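Local coordinates for protein 1d10 (PDB 1T9F) that is of unknown function but folds as a MIR-domain beta-trefoil of the SDF2 type, with a signal sequence in the natural protein that suggests a secretory-pathway role, at residues His27-Gly32 / Gln37-Ala42; Gly147-Arg152 / Gly156-Val161. One frame throughout, in Å; residues are numbered along the deposited sequence.

Interaction 1 of 2, residues His27-Gly32 / Gln37-Ala42; sequences HDVKYG and QQSVTA
S39 takes most of the polar contact between H27-G32 and Q37-A42, through V29 O and H27 NE2. The carbonyl O of V29 takes two hydrogen bonds from this residue: S39 N comes in the carbonyl plane at 2.9 Å, while S39 OG gives its proton at 2.8 Å from above that plane. With its own proton spent there, OG accepts from H27 NE2 at 3.0 Å, near the plane of the imidazole though bent at the hydrogen (139°). A chi1 of 37°, with CG between the backbone N and the carbonyl carbon, turns the ring so that V29 CB lies over one face and NE2 points to S39 OG. Beyond the non-hydrogen-bonded antiparallel pair K30-Q38, Y31 N bonds Q37 O at 2.8 Å, almost straight.

Packing centres on Y31. S39 CB sits over one face of the phenol, 3.6 Å from the ring centroid, in a CH-pi contact, and Y31 OH receives a weak hydrogen bond from V40 N while also bonding V102 O. A phenylalanine in its place would probably leave V102 O, and the weakly bonded V40 N, without the hydroxyl, with the ring held on S39 CB by packing alone. T41 CG2 approaches the H27 ring obliquely, 4.0 Å from NE2.

The directed chain H27 to S39 to V29 is consistent with a proton on H27 NE2 and probably limits rotation of the imidazole.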
# COMPACT_ATOMS: atom_id res chain seq x y z
N HIS A 27 5.99 -4.79 9.33
CA HIS A 27 6.95 -5.16 10.35
C HIS A 27 7.08 -6.67 10.37
O HIS A 27 6.45 -7.35 9.58
CB HIS A 27 6.42 -4.65 11.68
CG HIS A 27 4.93 -4.76 11.80
ND1 HIS A 27 4.18 -3.99 12.66
CD2 HIS A 27 4.05 -5.57 11.16
CE1 HIS A 27 2.91 -4.31 12.54
NE2 HIS A 27 2.80 -5.27 11.64
N ASP A 28 7.89 -7.20 11.28
CA ASP A 28 8.10 -8.64 11.36
C ASP A 28 7.03 -9.33 12.21
O ASP A 28 7.34 -10.17 13.06
CB ASP A 28 9.48 -8.95 11.95
CG ASP A 28 9.98 -10.34 11.58
OD1 ASP A 28 9.15 -11.28 11.56
OD2 ASP A 28 11.19 -10.49 11.32
N VAL A 29 5.78 -8.95 11.99
CA VAL A 29 4.66 -9.54 12.72
C VAL A 29 3.76 -10.18 11.68
O VAL A 29 3.24 -9.49 10.80
CB VAL A 29 3.85 -8.46 13.49
CG1 VAL A 29 2.63 -9.09 14.14
CG2 VAL A 29 4.73 -7.80 14.54
N LYS A 30 3.57 -11.49 11.77
CA LYS A 30 2.75 -12.22 10.81
C LYS A 30 1.31 -12.40 11.26
O LYS A 30 1.01 -12.37 12.45
CB LYS A 30 3.38 -13.58 10.51
CG LYS A 30 4.80 -13.50 9.96
CD LYS A 30 5.23 -14.77 9.25
CE LYS A 30 6.58 -14.59 8.58
NZ LYS A 30 6.98 -15.76 7.74
N TYR A 31 0.42 -12.60 10.29
CA TYR A 31 -0.99 -12.81 10.57
C TYR A 31 -1.16 -14.19 11.17
O TYR A 31 -0.34 -15.09 10.95
CB TYR A 31 -1.83 -12.75 9.29
CG TYR A 31 -2.05 -11.37 8.71
CD1 TYR A 31 -2.66 -10.36 9.46
CD2 TYR A 31 -1.69 -11.09 7.39
CE1 TYR A 31 -2.91 -9.11 8.90
CE2 TYR A 31 -1.94 -9.84 6.83
CZ TYR A 31 -2.55 -8.85 7.59
OH TYR A 31 -2.80 -7.62 7.03
N GLY A 32 -2.24 -14.36 11.93
CA GLY A 32 -2.53 -15.63 12.55
C GLY A 32 -3.97 -15.94 12.19
O GLY A 32 -4.79 -16.20 13.07
N GLN A 37 0.74 -14.73 6.37
CA GLN A 37 1.89 -13.98 5.87
C GLN A 37 2.11 -12.74 6.72
O GLN A 37 1.31 -12.44 7.61
CB GLN A 37 1.67 -13.57 4.41
CG GLN A 37 1.43 -14.74 3.47
CD GLN A 37 1.21 -14.30 2.04
OE1 GLN A 37 0.59 -13.27 1.79
NE2 GLN A 37 1.71 -15.09 1.09
N GLN A 38 3.18 -12.00 6.45
CA GLN A 38 3.51 -10.79 7.19
C GLN A 38 2.36 -9.80 7.10
O GLN A 38 1.86 -9.53 6.02
CB GLN A 38 4.78 -10.16 6.63
CG GLN A 38 5.39 -9.10 7.51
CD GLN A 38 6.70 -8.59 6.95
OE1 GLN A 38 6.76 -7.48 6.41
NE2 GLN A 38 7.74 -9.40 7.06
N SER A 39 1.96 -9.25 8.24
CA SER A 39 0.85 -8.31 8.28
C SER A 39 1.21 -6.91 7.77
O SER A 39 2.38 -6.54 7.67
CB SER A 39 0.31 -8.18 9.70
OG SER A 39 1.26 -7.59 10.56
N VAL A 40 0.16 -6.15 7.45
CA VAL A 40 0.29 -4.77 6.98
C VAL A 40 -0.71 -3.97 7.79
O VAL A 40 -1.86 -4.38 7.94
CB VAL A 40 -0.08 -4.63 5.49
CG1 VAL A 40 -0.14 -3.16 5.10
CG2 VAL A 40 0.95 -5.36 4.63
N THR A 41 -0.28 -2.84 8.33
CA THR A 41 -1.16 -1.99 9.13
C THR A 41 -0.96 -0.53 8.77
O THR A 41 -0.25 -0.20 7.81
CB THR A 41 -0.84 -2.12 10.63
OG1 THR A 41 0.42 -1.49 10.89
CG2 THR A 41 -0.77 -3.60 11.04
N ALA A 42 -1.59 0.35 9.54
CA ALA A 42 -1.45 1.78 9.37
C ALA A 42 -1.18 2.30 10.78
O ALA A 42 -1.93 1.99 11.71
CB ALA A 42 -2.71 2.40 8.80

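Interaction 2 of 2, residues Gly147-Arg152 / Gly156-Val161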
# COMPACT_ATOMS: atom_id res chain seq x y z
N GLY A 147 -11.20 0.33 9.45
CA GLY A 147 -11.78 1.13 10.51
C GLY A 147 -11.57 0.44 11.84
O GLY A 147 -11.88 0.97 12.91
N GLN A 148 -11.03 -0.78 11.78
CA GLN A 148 -10.75 -1.55 12.97
C GLN A 148 -9.31 -1.30 13.40
O GLN A 148 -8.47 -0.91 12.60
CB GLN A 148 -10.94 -3.05 12.69
CG GLN A 148 -12.39 -3.45 12.51
CD GLN A 148 -13.22 -3.13 13.73
OE1 GLN A 148 -12.94 -3.62 14.83
NE2 GLN A 148 -14.24 -2.31 13.55
N GLN A 149 -9.04 -1.53 14.68
CA GLN A 149 -7.70 -1.36 15.24
C GLN A 149 -7.28 -2.65 15.92
O GLN A 149 -8.12 -3.39 16.44
CB GLN A 149 -7.69 -0.21 16.25
CG GLN A 149 -7.82 1.17 15.65
CD GLN A 149 -7.67 2.26 16.70
OE1 GLN A 149 -6.83 2.17 17.60
NE2 GLN A 149 -8.48 3.31 16.59
N PHE A 150 -5.98 -2.92 15.92
CA PHE A 150 -5.46 -4.12 16.55
C PHE A 150 -5.16 -3.88 18.02
O PHE A 150 -5.08 -2.73 18.48
CB PHE A 150 -4.16 -4.56 15.89
CG PHE A 150 -4.34 -5.10 14.51
CD1 PHE A 150 -4.92 -6.34 14.30
CD2 PHE A 150 -3.90 -4.37 13.40
CE1 PHE A 150 -5.07 -6.85 13.02
CE2 PHE A 150 -4.05 -4.87 12.11
CZ PHE A 150 -4.64 -6.12 11.92
N GLY A 151 -4.98 -4.98 18.74
CA GLY A 151 -4.63 -4.92 20.15
C GLY A 151 -3.17 -5.34 20.17
O GLY A 151 -2.52 -5.34 19.12
N ARG A 152 -2.65 -5.72 21.33
CA ARG A 152 -1.25 -6.15 21.43
C ARG A 152 -1.03 -7.32 20.47
O ARG A 152 -1.97 -8.04 20.13
CB ARG A 152 -0.94 -6.60 22.85
CG ARG A 152 -1.42 -8.00 23.20
CD ARG A 152 -2.92 -8.15 22.96
NE ARG A 152 -3.70 -7.19 23.75
CZ ARG A 152 -3.63 -7.08 25.07
NH1 ARG A 152 -2.83 -7.87 25.77
NH2 ARG A 152 -4.39 -6.19 25.70
N GLY A 156 -3.29 -0.40 18.87
CA GLY A 156 -3.63 0.88 18.28
C GLY A 156 -3.39 1.00 16.79
O GLY A 156 -3.81 1.98 16.17
N GLN A 157 -2.72 0.02 16.20
CA GLN A 157 -2.46 0.07 14.76
C GLN A 157 -3.73 -0.28 14.00
O GLN A 157 -4.48 -1.18 14.39
CB GLN A 157 -1.31 -0.89 14.41
CG GLN A 157 0.01 -0.46 15.04
CD GLN A 157 1.19 -1.29 14.61
OE1 GLN A 157 1.25 -1.76 13.47
NE2 GLN A 157 2.16 -1.47 15.50
N ARG A 158 -3.99 0.44 12.91
CA ARG A 158 -5.20 0.22 12.13
C ARG A 158 -5.13 -0.95 11.15
O ARG A 158 -4.09 -1.19 10.53
CB ARG A 158 -5.59 1.49 11.37
CG ARG A 158 -5.98 2.67 12.25
CD ARG A 158 -4.77 3.35 12.87
NE ARG A 158 -5.06 4.72 13.30
CZ ARG A 158 -5.64 5.04 14.45
NH1 ARG A 158 -5.99 4.10 15.31
NH2 ARG A 158 -5.86 6.32 14.75
N GLU A 159 -6.24 -1.67 11.02
CA GLU A 159 -6.30 -2.81 10.10
C GLU A 159 -6.40 -2.29 8.67
O GLU A 159 -7.19 -1.40 8.37
CB GLU A 159 -7.51 -3.70 10.40
CG GLU A 159 -7.71 -4.83 9.39
CD GLU A 159 -9.03 -5.57 9.56
OE1 GLU A 159 -10.05 -4.92 9.88
OE2 GLU A 159 -9.06 -6.81 9.36
N VAL A 160 -5.57 -2.85 7.80
CA VAL A 160 -5.54 -2.51 6.38
C VAL A 160 -6.12 -3.71 5.64
O VAL A 160 -5.70 -4.86 5.86
CB VAL A 160 -4.10 -2.25 5.90
CG1 VAL A 160 -4.08 -2.07 4.38
CG2 VAL A 160 -3.51 -1.02 6.58
N VAL A 161 -7.08 -3.47 4.75
CA VAL A 161 -7.70 -4.57 4.02
C VAL A 161 -8.07 -4.19 2.59
O VAL A 161 -7.85 -3.07 2.15
CB VAL A 161 -9.00 -5.04 4.71
CG1 VAL A 161 -8.73 -5.40 6.17
CG2 VAL A 161 -10.06 -3.96 4.60
O HOH W 1 -8.56 0.25 10.17
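E159 N points straight at Q148 O, 2.8 Å away, and F150 N reaches Q157 O over the same distance, nearly in line with the carbonyl. These two bonds flank the non-hydrogen-bonded antiparallel pair Q149-R158. A third, from G156 N to F150 O at 3.0 Å, ties the chain together next to the connecting loop. At the other end a water accepts from G147 N and donates to both Q148 O and E159 O, bridging the strands.

The charged groups have their main partners outside the two segments: R158 NE makes a salt bridge with D20, and the E159 carboxylate is held by S146, S96 and L95 N. The E159 chain, with CG anti to the backbone N (chi1 175°), runs alongside Q148, bringing OE1 to 3.5 Å from Q148 CB.

Further out, the F150 ring crosses E159 at about a right angle, with CE2 3.7 Å from E159 CA and CZ packed near its CB; L95 and T41 also touch this ring. The side chains of Q149 and R158 lie side by side on the other face of the pairing.

G147, at the corner, and G156, in the connection, have positive phi (101° and 90°), where a CB would jam against the preceding carbonyl O. This is a short, bent beta hairpin on the surface of a MIR beta-trefoil, its second strand running on into the sheet as 158-163.

Overall arrangement
Interactions 1 and 2 lie in different MIR ranges yet meet in one sheet, their centres 11 Å apart, because strands 38-43 and 158-163 are antiparallel neighbours. R158 N to A42 O, at 2.8 Å, is a probable backbone hydrogen bond between them. Q157 reaches over from interaction 2: its OE1 lies 2.7 Å from T41 OG1, a probable hydrogen bond, and 3.2 Å from H27 CE1, so it packs against the imidazole of interaction 1. Each contact pairs a short strand after a chain corner with a longer sheet strand, and the segments run about 118° and 119° apart, consistent with equivalent positions in the trefoil repeats.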